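Local structure of citrate synthase (Pyrobaculum aerophilum, 2IBP) at residues K13-P18 with I22-E27; V29-T34 with S219-H224; A242-P247 with I366-R371. The protein probably catalyses the condensation of oxaloacetate, acetyl-CoA and water to citrate and CoA in the tricarboxylic acid cycle. All blocks are in the same frame, centred on the assembly; numbering follows the deposited sequence.

The three contacts follow one another along the chain and lead from the N-terminal beta hairpin into the helical body. Contact 1 is the hairpin itself, and its second strand is followed directly by strand 30-34 of contact 2, whose centre lies about 18 Å away; Ile23 packs on Val29 and Leu26 on Phe221 between them. Contact 3, about 16 Å from contact 2 centre to centre, begins on helix 233-244, which follows helix 218-227 of contact 2 in the chain and packs on it through Ala243 against Ala222. Contacts 1 and 3 do not meet. All three reach the second subunit, so the series runs beside the dimer interface.

Contact 1 (K13-P18 with I22-E27); sequences KILQSP and IIHGLE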
ATOM      1  N   LYS A  13      -1.451 -13.872 -18.586  1.00 24.67           N
ATOM      2  CA  LYS A  13      -0.709 -13.551 -19.797  1.00 25.86           C
ATOM      3  C   LYS A  13       0.770 -13.419 -19.493  1.00 21.77           C
ATOM      4  O   LYS A  13       1.163 -12.851 -18.470  1.00 18.71           O
ATOM      5  CB  LYS A  13      -1.234 -12.260 -20.424  1.00 36.10           C
ATOM      6  CG  LYS A  13      -2.702 -12.347 -20.813  1.00 42.94           C
ATOM      7  CD  LYS A  13      -3.183 -11.096 -21.525  1.00 50.49           C
ATOM      8  CE  LYS A  13      -4.681 -11.161 -21.787  1.00 53.31           C
ATOM      9  NZ  LYS A  13      -5.063 -12.391 -22.538  1.00 60.96           N
ATOM     10  N   ILE A  14       1.584 -13.935 -20.405  1.00 20.37           N
ATOM     11  CA  ILE A  14       3.025 -13.909 -20.260  1.00 19.35           C
ATOM     12  C   ILE A  14       3.601 -12.990 -21.322  1.00 21.96           C
ATOM     13  O   ILE A  14       3.214 -13.048 -22.494  1.00 22.24           O
ATOM     14  CB  ILE A  14       3.631 -15.307 -20.409  1.00 27.24           C
ATOM     15  CG1 ILE A  14       3.028 -16.246 -19.354  1.00 30.88           C
ATOM     16  CG2 ILE A  14       5.143 -15.244 -20.277  1.00 27.28           C
ATOM     17  CD1 ILE A  14       3.511 -17.676 -19.456  1.00 39.30           C
ATOM     18  N   LEU A  15       4.476 -12.092 -20.888  1.00 15.71           N
ATOM     19  CA  LEU A  15       5.107 -11.132 -21.789  1.00 18.51           C
ATOM     20  C   LEU A  15       6.575 -11.458 -21.766  1.00 23.42           C
ATOM     21  O   LEU A  15       7.141 -11.663 -20.707  1.00 18.42           O
ATOM     22  CB  LEU A  15       4.874  -9.698 -21.300  1.00 24.15           C
ATOM     23  CG  LEU A  15       3.421  -9.250 -21.111  1.00 28.54           C
ATOM     24  CD1 LEU A  15       3.347  -7.935 -20.341  1.00 35.28           C
ATOM     25  CD2 LEU A  15       2.708  -9.121 -22.443  1.00 30.22           C
ATOM     26  N   GLN A  16       7.197 -11.583 -22.930  1.00 22.38           N
ATOM     27  CA  GLN A  16       8.618 -11.860 -22.935  1.00 16.42           C
ATOM     28  C   GLN A  16       9.398 -10.562 -22.853  1.00 14.89           C
ATOM     29  O   GLN A  16       8.896  -9.490 -23.185  1.00 19.90           O
ATOM     30  CB  GLN A  16       9.037 -12.757 -24.106  1.00 30.11           C
ATOM     31  CG  GLN A  16       8.316 -12.506 -25.401  1.00 43.04           C
ATOM     32  CD  GLN A  16       8.625 -13.561 -26.447  1.00 39.81           C
ATOM     33  OE1 GLN A  16       9.606 -14.299 -26.335  1.00 40.56           O
ATOM     34  NE2 GLN A  16       7.785 -13.637 -27.467  1.00 37.76           N
ATOM     35  N   SER A  17      10.604 -10.652 -22.317  1.00 16.28           N
ATOM     36  CA  SER A  17      11.407  -9.472 -22.133  1.00 14.74           C
ATOM     37  C   SER A  17      12.864  -9.851 -22.170  1.00 16.59           C
ATOM     38  O   SER A  17      13.222 -11.032 -22.083  1.00 16.45           O
ATOM     39  CB  SER A  17      11.086  -8.823 -20.775  1.00 16.46           C
ATOM     40  OG  SER A  17      11.774  -9.485 -19.734  1.00 17.55           O
ATOM     41  N   PRO A  18      13.725  -8.848 -22.344  1.00 16.19           N
ATOM     42  CA  PRO A  18      15.153  -9.115 -22.336  1.00 19.37           C
ATOM     43  C   PRO A  18      15.647  -9.804 -21.068  1.00 26.15           C
ATOM     44  O   PRO A  18      16.686 -10.452 -21.097  1.00 21.35           O
ATOM     45  CB  PRO A  18      15.757  -7.709 -22.432  1.00 20.14           C
ATOM     46  CG  PRO A  18      14.755  -6.935 -23.162  1.00 20.33           C
ATOM     47  CD  PRO A  18      13.429  -7.449 -22.686  1.00 17.87           C
ATOM     48  N   ILE A  22       7.576 -12.223 -18.149  1.00 15.92           N
ATOM     49  CA  ILE A  22       6.823 -11.371 -17.223  1.00 16.66           C
ATOM     50  C   ILE A  22       5.421 -11.957 -17.066  1.00 15.66           C
ATOM     51  O   ILE A  22       4.703 -12.080 -18.047  1.00 14.85           O
ATOM     52  CB  ILE A  22       6.697  -9.927 -17.754  1.00 13.60           C
ATOM     53  CG1 ILE A  22       8.070  -9.267 -17.863  1.00 17.44           C
ATOM     54  CG2 ILE A  22       5.777  -9.106 -16.830  1.00 15.44           C
ATOM     55  CD1 ILE A  22       8.069  -8.001 -18.690  1.00 21.58           C
ATOM     56  N   ILE A  23       5.043 -12.370 -15.849  1.00 15.86           N
ATOM     57  CA  ILE A  23       3.684 -12.882 -15.621  1.00 18.96           C
ATOM     58  C   ILE A  23       2.859 -11.652 -15.263  1.00 13.42           C
ATOM     59  O   ILE A  23       2.959 -11.119 -14.169  1.00 15.11           O
ATOM     60  CB  ILE A  23       3.582 -13.972 -14.507  1.00 18.93           C
ATOM     61  CG1 ILE A  23       4.387 -15.219 -14.909  1.00 42.45           C
ATOM     62  CG2 ILE A  23       2.110 -14.364 -14.297  1.00 21.91           C
ATOM     63  CD1 ILE A  23       4.304 -16.383 -13.908  1.00 31.22           C
ATOM     64  N   HIS A  24       2.064 -11.205 -16.217  1.00 14.14           N
ATOM     65  CA  HIS A  24       1.309  -9.973 -16.093  1.00 16.12           C
ATOM     66  C   HIS A  24       0.328 -10.046 -14.949  1.00 17.18           C
ATOM     67  O   HIS A  24      -0.488 -10.963 -14.878  1.00 19.46           O
ATOM     68  CB  HIS A  24       0.605  -9.713 -17.420  1.00 22.96           C
ATOM     69  CG  HIS A  24       0.122  -8.314 -17.592  1.00 25.43           C
ATOM     70  ND1 HIS A  24       0.875  -7.222 -17.219  1.00 24.36           N
ATOM     71  CD2 HIS A  24      -0.936  -7.824 -18.281  1.00 26.91           C
ATOM     72  CE1 HIS A  24       0.240  -6.116 -17.568  1.00 17.29           C
ATOM     73  NE2 HIS A  24      -0.847  -6.455 -18.240  1.00 22.88           N
ATOM     74  N   GLY A  25       0.430  -9.091 -14.033  1.00 12.72           N
ATOM     75  CA  GLY A  25      -0.413  -9.082 -12.838  1.00 17.36           C
ATOM     76  C   GLY A  25      -0.044 -10.183 -11.852  1.00 12.24           C
ATOM     77  O   GLY A  25      -0.758 -10.398 -10.875  1.00 14.13           O
ATOM     78  N   LEU A  26       1.066 -10.879 -12.090  1.00 11.00           N
ATOM     79  CA  LEU A  26       1.481 -11.994 -11.226  1.00 11.42           C
ATOM     80  C   LEU A  26       0.305 -12.956 -10.977  1.00 13.58           C
ATOM     81  O   LEU A  26       0.158 -13.534  -9.893  1.00 13.28           O
ATOM     82  CB  LEU A  26       2.058 -11.457  -9.903  1.00 10.68           C
ATOM     83  CG  LEU A  26       3.322 -10.600 -10.037  1.00 13.53           C
ATOM     84  CD1 LEU A  26       3.718  -9.992  -8.707  1.00 14.42           C
ATOM     85  CD2 LEU A  26       4.461 -11.420 -10.637  1.00 16.56           C
ATOM     86  N   GLU A  27      -0.508 -13.157 -12.009  1.00 11.38           N
ATOM     87  CA  GLU A  27      -1.682 -13.992 -11.887  1.00 13.33           C
ATOM     88  C   GLU A  27      -1.316 -15.418 -11.512  1.00 14.25           C
ATOM     89  O   GLU A  27      -0.556 -16.094 -12.214  1.00 16.29           O
ATOM     90  CB  GLU A  27      -2.528 -13.958 -13.160  1.00 16.07           C
ATOM     91  CG  GLU A  27      -3.875 -14.655 -13.004  1.00 24.07           C
ATOM     92  CD  GLU A  27      -4.885 -14.290 -14.085  1.00 31.16           C
ATOM     93  OE1 GLU A  27      -4.589 -13.412 -14.937  1.00 25.17           O
ATOM     94  OE2 GLU A  27      -5.985 -14.890 -14.074  1.00 35.08           O
TER
HETATM   95  O   HOH W   1      -2.360 -11.956 -16.457  1.00 28.40           O
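One water molecule is gripped by three groups of the two segments: it accepts from Lys13 N at 3.0 Å and donates to His24 O at 2.6 Å, with Glu27 OE1 as a further acceptor. Beyond it the backbones pair as an antiparallel hairpin. Ile22 and Leu15 form a hydrogen-bonded pair, Ile22 N giving to Leu15 O at 2.7 Å and Leu15 N returning a bond of 2.9 Å to Ile22 O. His24 N continues the ladder to Lys13 O, and Ile14 faces Ile23 as a non-hydrogen-bonded pair. On the face carrying Leu15 and Ile22, their CB atoms lie 4.0 Å apart. His24 has CG anti to the backbone N (chi1 -163°), which places one face of its imidazole 4.0 Å below Leu15 CD1, offset toward the rim near ND1. Farther along, Ile22 CD1 rests on Ser17 CB at 3.8 Å, while Ser17 OG is hydrogen-bonded to Gly20 O and Cys19 N in the turn between the strands. Cys19 is disulfide-linked to Cys394, consistent with a closed chain in the interlinked dimer. Around the hairpin, Ile23 packs on strand 4-10, Ser17 meets strand 392-395, and Ile14 and Ile22 touch Val6 and Lys32 of the second subunit.

Contact 2 (V29-T34 with S219-H224); sequences VLIKST and STFAAH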
ATOM      1  N   VAL A  29       0.596 -16.450  -9.244  1.00 10.78           N
ATOM      2  CA  VAL A  29       1.940 -16.639  -8.731  1.00 11.18           C
ATOM      3  C   VAL A  29       1.872 -16.795  -7.213  1.00 11.35           C
ATOM      4  O   VAL A  29       1.239 -15.991  -6.535  1.00 11.81           O
ATOM      5  CB  VAL A  29       2.858 -15.475  -9.110  1.00 11.05           C
ATOM      6  CG1 VAL A  29       4.247 -15.672  -8.535  1.00 14.49           C
ATOM      7  CG2 VAL A  29       2.914 -15.325 -10.635  1.00 10.60           C
ATOM      8  N   LEU A  30       2.470 -17.875  -6.705  1.00 15.37           N
ATOM      9  CA  LEU A  30       2.465 -18.166  -5.282  1.00 14.76           C
ATOM     10  C   LEU A  30       3.348 -17.221  -4.490  1.00 15.99           C
ATOM     11  O   LEU A  30       4.476 -16.931  -4.896  1.00 13.75           O
ATOM     12  CB  LEU A  30       2.916 -19.616  -5.050  1.00 13.35           C
ATOM     13  CG  LEU A  30       1.944 -20.696  -5.551  1.00 15.18           C
ATOM     14  CD1 LEU A  30       2.620 -22.061  -5.604  1.00 16.21           C
ATOM     15  CD2 LEU A  30       0.677 -20.750  -4.675  1.00 12.74           C
ATOM     16  N   ILE A  31       2.837 -16.733  -3.360  1.00  9.62           N
ATOM     17  CA  ILE A  31       3.632 -15.884  -2.483  1.00 10.30           C
ATOM     18  C   ILE A  31       3.885 -16.500  -1.106  1.00 10.17           C
ATOM     19  O   ILE A  31       4.748 -16.038  -0.365  1.00 12.86           O
ATOM     20  CB  ILE A  31       3.014 -14.468  -2.332  1.00 10.92           C
ATOM     21  CG1 ILE A  31       1.628 -14.509  -1.681  1.00 10.05           C
ATOM     22  CG2 ILE A  31       2.915 -13.793  -3.701  1.00 11.31           C
ATOM     23  CD1 ILE A  31       1.123 -13.134  -1.301  1.00 12.49           C
ATOM     24  N   LYS A  32       3.121 -17.544  -0.772  1.00  9.29           N
ATOM     25  CA  LYS A  32       3.229 -18.196   0.516  1.00  9.25           C
ATOM     26  C   LYS A  32       2.269 -19.366   0.605  1.00  8.67           C
ATOM     27  O   LYS A  32       1.448 -19.579  -0.280  1.00  9.96           O
ATOM     28  CB  LYS A  32       2.833 -17.246   1.643  1.00 11.29           C
ATOM     29  CG  LYS A  32       1.339 -16.886   1.657  1.00 11.12           C
ATOM     30  CD  LYS A  32       0.987 -16.086   2.894  1.00 11.30           C
ATOM     31  CE  LYS A  32      -0.482 -15.706   2.879  1.00 11.59           C
ATOM     32  NZ  LYS A  32      -0.863 -14.924   4.069  1.00 11.33           N
ATOM     33  N   SER A  33       2.441 -20.134   1.683  1.00 11.30           N
ATOM     34  CA  SER A  33       1.471 -21.144   2.063  1.00 14.49           C
ATOM     35  C   SER A  33       0.603 -20.462   3.106  1.00 14.42           C
ATOM     36  O   SER A  33       1.070 -19.603   3.864  1.00 13.36           O
ATOM     37  CB  SER A  33       2.156 -22.374   2.641  1.00 14.73           C
ATOM     38  OG  SER A  33       2.810 -23.102   1.620  1.00 14.13           O
ATOM     39  N   THR A  34      -0.663 -20.858   3.163  1.00 10.74           N
ATOM     40  CA  THR A  34      -1.580 -20.257   4.088  1.00  8.23           C
ATOM     41  C   THR A  34      -2.557 -21.269   4.637  1.00  8.84           C
ATOM     42  O   THR A  34      -2.804 -22.301   4.017  1.00 10.03           O
ATOM     43  CB  THR A  34      -2.424 -19.168   3.382  1.00 11.16           C
ATOM     44  OG1 THR A  34      -3.195 -18.437   4.341  1.00 11.95           O
ATOM     45  CG2 THR A  34      -3.333 -19.776   2.316  1.00 13.18           C
ATOM     46  N   SER A 219      -5.861  -6.055  -2.350  1.00  6.29           N
ATOM     47  CA  SER A 219      -5.792  -5.356  -1.072  1.00  5.66           C
ATOM     48  C   SER A 219      -4.982  -6.191  -0.068  1.00  6.43           C
ATOM     49  O   SER A 219      -4.079  -5.701   0.609  1.00  7.99           O
ATOM     50  CB  SER A 219      -7.186  -5.039  -0.541  1.00 10.87           C
ATOM     51  OG  SER A 219      -7.953  -6.206  -0.419  1.00  9.19           O
ATOM     52  N   THR A 220      -5.271  -7.481  -0.020  1.00  6.36           N
ATOM     53  CA  THR A 220      -4.525  -8.391   0.851  1.00  5.96           C
ATOM     54  C   THR A 220      -3.050  -8.457   0.423  1.00  7.12           C
ATOM     55  O   THR A 220      -2.152  -8.497   1.253  1.00  9.05           O
ATOM     56  CB  THR A 220      -5.171  -9.760   0.845  1.00  8.99           C
ATOM     57  OG1 THR A 220      -6.543  -9.618   1.242  1.00  8.89           O
ATOM     58  CG2 THR A 220      -4.474 -10.724   1.776  1.00  9.55           C
ATOM     59  N   PHE A 221      -2.818  -8.410  -0.885  1.00  7.55           N
ATOM     60  CA  PHE A 221      -1.451  -8.399  -1.393  1.00  7.61           C
ATOM     61  C   PHE A 221      -0.720  -7.127  -0.991  1.00  8.90           C
ATOM     62  O   PHE A 221       0.448  -7.187  -0.562  1.00  7.63           O
ATOM     63  CB  PHE A 221      -1.461  -8.576  -2.903  1.00  6.84           C
ATOM     64  CG  PHE A 221      -0.109  -8.785  -3.504  1.00  7.66           C
ATOM     65  CD1 PHE A 221       0.828  -9.586  -2.880  1.00  9.13           C
ATOM     66  CD2 PHE A 221       0.150  -8.343  -4.792  1.00 12.81           C
ATOM     67  CE1 PHE A 221       2.040  -9.824  -3.460  1.00 11.03           C
ATOM     68  CE2 PHE A 221       1.369  -8.595  -5.384  1.00 14.41           C
ATOM     69  CZ  PHE A 221       2.299  -9.344  -4.716  1.00 10.61           C
ATOM     70  N   ALA A 222      -1.403  -5.980  -1.108  1.00  7.17           N
ATOM     71  CA  ALA A 222      -0.824  -4.686  -0.718  1.00  8.48           C
ATOM     72  C   ALA A 222      -0.384  -4.749   0.744  1.00  6.94           C
ATOM     73  O   ALA A 222       0.703  -4.294   1.094  1.00  7.97           O
ATOM     74  CB  ALA A 222      -1.812  -3.557  -0.905  1.00  8.46           C
ATOM     75  N   ALA A 223      -1.232  -5.318   1.594  1.00  6.20           N
ATOM     76  CA  ALA A 223      -0.893  -5.481   3.011  1.00  6.02           C
ATOM     77  C   ALA A 223       0.371  -6.333   3.161  1.00  5.69           C
ATOM     78  O   ALA A 223       1.226  -6.026   4.009  1.00  8.36           O
ATOM     79  CB  ALA A 223      -2.054  -6.123   3.756  1.00  7.36           C
ATOM     80  N   HIS A 224       0.502  -7.392   2.355  1.00  5.76           N
ATOM     81  CA  HIS A 224       1.711  -8.229   2.395  1.00  7.57           C
ATOM     82  C   HIS A 224       2.940  -7.446   2.004  1.00  7.85           C
ATOM     83  O   HIS A 224       3.999  -7.607   2.586  1.00  6.84           O
ATOM     84  CB  HIS A 224       1.628  -9.419   1.447  1.00  6.93           C
ATOM     85  CG  HIS A 224       0.854 -10.583   1.982  1.00  5.93           C
ATOM     86  ND1 HIS A 224      -0.516 -10.677   1.869  1.00  9.14           N
ATOM     87  CD2 HIS A 224       1.267 -11.732   2.565  1.00 10.47           C
ATOM     88  CE1 HIS A 224      -0.910 -11.843   2.360  1.00  8.14           C
ATOM     89  NE2 HIS A 224       0.152 -12.495   2.802  1.00  9.63           N
TER
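Lys32 NZ donates to His224 NE2 at 2.9 Å, meeting the imidazole at its edge and only 4° out of the ring plane, so the nitrogen lies in the plane of the imidazole, beside NE2. The lysine reaches it with CG lodged between its own backbone N and carbonyl carbon (chi1 68°) and the remaining chain fully extended, crossing the histidine at about a right angle. The same imidazole is covered on one face by Ile31, whose CD1 stands over the ring centre at 4.1 Å from the centroid in a CH-pi contact. That methyl also touches Phe221, CD1 to CD1 at 3.9 Å, and thus meets both aromatic side chains.

The second shell fixes the imidazole's rotation. His224 ND1 donates to Thr220 O at 2.8 Å in a nearly straight bond, and His224 N reaches that carbonyl from the opposite face of its plane at 3.1 Å. With ND1 as donor and NE2 as acceptor, both ring nitrogens are used. A leucine in place of His224 would probably cost Lys32 one of its three polar partners, leaving Glu381 and His378, and would strip Thr220 O of its side-chain donor.

Farther out, Lys32 NZ forms a salt bridge with Glu381 and a hydrogen bond with His378, both on helix 363-382, and the Tyr382 ring meets His224 nearly perpendicularly. Phe221 likewise meets Phe221 of the second subunit. Strand 30-34 crosses helix 219-224 at 92°, with the axes 11.4 Å apart, and pairs in parallel with a strand of the other chain. Here a strand that extends its sheet into the second subunit lies across a helix of the mainly alpha-helical citrate synthase fold, beside the dimer interface.

Contact 3 (A242-P247 with I366-R371); sequences AALKGP and IFAMSR
Leu244 and Phe367 join two helices of the predominantly alpha-helical citrate synthase fold, Leu244 on helix 233-244 and Phe367 near the start of the long helix 363-382. The contact across the two segments is apolar and rests on one leucine fork. Leu244 CD1 touches Phe367 CD2 at 3.6 Å, and Leu244 CD2 lies at 3.7 Å from the same ring carbon. The side chains cross obliquely, with Leu244 CD1 lying against the CD2-CE2 side of the Phe367 ring and Leu244 CD2 against ring atom CD2 alone. The second methyl, Leu244 CD2, also rests on Ala368 CB at 3.9 Å, so the fork straddles two successive residues of the helix. Leu244 has CG anti to the backbone N (chi1 178°), which carries the fork out from its helix toward Phe367. Met110, Thr364 and Trp375 touch the same leucine, while Tyr207 of helix 198-210 packs on the phenylalanine.

Backbone hydrogen bonds run within each segment. Arg371 N bonds to Phe367 O at 2.8 Å within the long helix, and Gly246 N bonds to Ala243 O at 3.1 Å just after Leu244 in the chain.

Polar and charged groups lie close by. The Phe367 side chain is about 6 Å from that of Asp346 and about 9 Å from that of His289 at their nearest atoms, the predicted active-site residues, so this packing borders the probable catalytic region. Arg371 NE bonds to His211 O, and the face of its guanidinium receives Phe367 CZ 3.3 Å above the plane, offset toward the rim.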
ATOM      1  N   ALA A 242      -6.094   1.443   0.582  1.00  6.79           N
ATOM      2  CA  ALA A 242      -5.719   2.186  -0.629  1.00  5.70           C
ATOM      3  C   ALA A 242      -5.994   1.336  -1.861  1.00  7.69           C
ATOM      4  O   ALA A 242      -6.531   1.806  -2.866  1.00  7.73           O
ATOM      5  CB  ALA A 242      -4.253   2.571  -0.554  1.00  6.40           C
ATOM      6  N   ALA A 243      -5.644   0.065  -1.801  1.00  6.99           N
ATOM      7  CA  ALA A 243      -5.874  -0.807  -2.949  1.00  6.10           C
ATOM      8  C   ALA A 243      -7.361  -1.080  -3.122  1.00  6.06           C
ATOM      9  O   ALA A 243      -7.885  -1.099  -4.240  1.00  9.03           O
ATOM     10  CB  ALA A 243      -5.107  -2.128  -2.780  1.00  7.62           C
ATOM     11  N   LEU A 244      -8.030  -1.344  -2.006  1.00  6.87           N
ATOM     12  CA  LEU A 244      -9.445  -1.684  -2.019  1.00  8.39           C
ATOM     13  C   LEU A 244     -10.299  -0.596  -2.676  1.00  7.25           C
ATOM     14  O   LEU A 244     -11.342  -0.871  -3.248  1.00 10.03           O
ATOM     15  CB  LEU A 244      -9.913  -1.913  -0.586  1.00  9.61           C
ATOM     16  CG  LEU A 244     -11.390  -2.232  -0.443  1.00  8.74           C
ATOM     17  CD1 LEU A 244     -11.696  -3.499  -1.187  1.00 13.19           C
ATOM     18  CD2 LEU A 244     -11.748  -2.384   1.023  1.00  9.69           C
ATOM     19  N   LYS A 245      -9.850   0.643  -2.561  1.00  8.62           N
ATOM     20  CA  LYS A 245     -10.556   1.805  -3.068  1.00 12.27           C
ATOM     21  C   LYS A 245     -10.691   1.813  -4.594  1.00  8.97           C
ATOM     22  O   LYS A 245     -11.584   2.478  -5.133  1.00 13.00           O
ATOM     23  CB  LYS A 245      -9.727   3.020  -2.643  1.00 19.68           C
ATOM     24  CG  LYS A 245     -10.304   4.355  -2.872  1.00 26.70           C
ATOM     25  CD  LYS A 245      -9.352   5.374  -2.265  1.00 18.14           C
ATOM     26  CE  LYS A 245      -9.741   6.750  -2.657  1.00 25.09           C
ATOM     27  NZ  LYS A 245      -9.690   6.873  -4.129  1.00 19.38           N
ATOM     28  N   GLY A 246      -9.810   1.088  -5.284  1.00  7.46           N
ATOM     29  CA  GLY A 246      -9.764   1.091  -6.750  1.00  6.80           C
ATOM     30  C   GLY A 246     -10.978   0.416  -7.342  1.00  6.78           C
ATOM     31  O   GLY A 246     -11.455  -0.581  -6.802  1.00  9.78           O
ATOM     32  N   PRO A 247     -11.472   0.933  -8.474  1.00  7.39           N
ATOM     33  CA  PRO A 247     -12.702   0.372  -9.061  1.00  7.53           C
ATOM     34  C   PRO A 247     -12.600  -1.076  -9.544  1.00 11.94           C
ATOM     35  O   PRO A 247     -13.636  -1.720  -9.768  1.00 12.02           O
ATOM     36  CB  PRO A 247     -12.995   1.324 -10.232  1.00 10.75           C
ATOM     37  CG  PRO A 247     -11.694   1.981 -10.530  1.00 10.51           C
ATOM     38  CD  PRO A 247     -10.992   2.112  -9.214  1.00  9.07           C
ATOM     39  N   ILE A 366     -17.649  -0.700   4.378  1.00  6.83           N
ATOM     40  CA  ILE A 366     -18.168  -1.850   5.139  1.00  7.85           C
ATOM     41  C   ILE A 366     -17.442  -3.142   4.744  1.00  3.37           C
ATOM     42  O   ILE A 366     -17.169  -3.995   5.588  1.00  6.22           O
ATOM     43  CB  ILE A 366     -19.684  -1.970   5.004  1.00  5.55           C
ATOM     44  CG1 ILE A 366     -20.314  -0.733   5.661  1.00  5.30           C
ATOM     45  CG2 ILE A 366     -20.214  -3.240   5.686  1.00  7.02           C
ATOM     46  CD1 ILE A 366     -21.783  -0.530   5.344  1.00  6.90           C
ATOM     47  N   PHE A 367     -17.104  -3.292   3.468  1.00  6.29           N
ATOM     48  CA  PHE A 367     -16.279  -4.428   3.059  1.00  6.78           C
ATOM     49  C   PHE A 367     -14.941  -4.419   3.855  1.00  5.17           C
ATOM     50  O   PHE A 367     -14.484  -5.457   4.327  1.00  6.26           O
ATOM     51  CB  PHE A 367     -16.000  -4.360   1.556  1.00  7.47           C
ATOM     52  CG  PHE A 367     -15.184  -5.506   1.038  1.00  8.11           C
ATOM     53  CD1 PHE A 367     -15.783  -6.646   0.539  1.00 11.81           C
ATOM     54  CD2 PHE A 367     -13.800  -5.446   1.058  1.00  9.41           C
ATOM     55  CE1 PHE A 367     -15.009  -7.692   0.045  1.00 13.11           C
ATOM     56  CE2 PHE A 367     -13.035  -6.478   0.552  1.00 12.92           C
ATOM     57  CZ  PHE A 367     -13.642  -7.587   0.021  1.00  9.85           C
ATOM     58  N   ALA A 368     -14.318  -3.250   3.981  1.00  6.13           N
ATOM     59  CA  ALA A 368     -13.094  -3.090   4.781  1.00  6.04           C
ATOM     60  C   ALA A 368     -13.327  -3.506   6.244  1.00  5.56           C
ATOM     61  O   ALA A 368     -12.457  -4.109   6.880  1.00  6.26           O
ATOM     62  CB  ALA A 368     -12.598  -1.622   4.722  1.00  6.68           C
ATOM     63  N   MET A 369     -14.476  -3.135   6.800  1.00  6.32           N
ATOM     64  CA  MET A 369     -14.826  -3.546   8.170  1.00  7.90           C
ATOM     65  C   MET A 369     -14.839  -5.060   8.301  1.00  7.61           C
ATOM     66  O   MET A 369     -14.494  -5.595   9.351  1.00  7.97           O
ATOM     67  CB  MET A 369     -16.196  -3.001   8.571  1.00  6.57           C
ATOM     68  CG  MET A 369     -16.156  -1.529   8.870  1.00  8.85           C
ATOM     69  SD  MET A 369     -17.797  -0.795   8.787  1.00  8.66           S
ATOM     70  CE  MET A 369     -18.792  -2.047   9.590  1.00 11.02           C
ATOM     71  N   SER A 370     -15.260  -5.749   7.252  1.00  5.51           N
ATOM     72  CA  SER A 370     -15.253  -7.186   7.252  1.00  6.27           C
ATOM     73  C   SER A 370     -13.842  -7.759   7.059  1.00  7.94           C
ATOM     74  O   SER A 370     -13.324  -8.544   7.873  1.00  7.05           O
ATOM     75  CB  SER A 370     -16.131  -7.717   6.124  1.00  7.04           C
ATOM     76  OG  SER A 370     -16.038  -9.113   6.058  1.00  6.84           O
ATOM     77  N   ARG A 371     -13.231  -7.338   5.957  1.00  6.06           N
ATOM     78  CA  ARG A 371     -11.974  -7.896   5.497  1.00  5.93           C
ATOM     79  C   ARG A 371     -10.749  -7.558   6.327  1.00  5.86           C
ATOM     80  O   ARG A 371      -9.742  -8.245   6.237  1.00  6.20           O
ATOM     81  CB  ARG A 371     -11.743  -7.474   4.051  1.00  6.33           C
ATOM     82  CG  ARG A 371     -10.506  -8.044   3.397  1.00  8.40           C
ATOM     83  CD  ARG A 371     -10.465  -9.568   3.362  1.00  7.41           C
ATOM     84  NE  ARG A 371     -11.718 -10.118   2.821  1.00  7.35           N
ATOM     85  CZ  ARG A 371     -11.947 -10.346   1.529  1.00  8.03           C
ATOM     86  NH1 ARG A 371     -10.976 -10.243   0.630  1.00  9.54           N
ATOM     87  NH2 ARG A 371     -13.135 -10.756   1.126  1.00  9.24           N
TER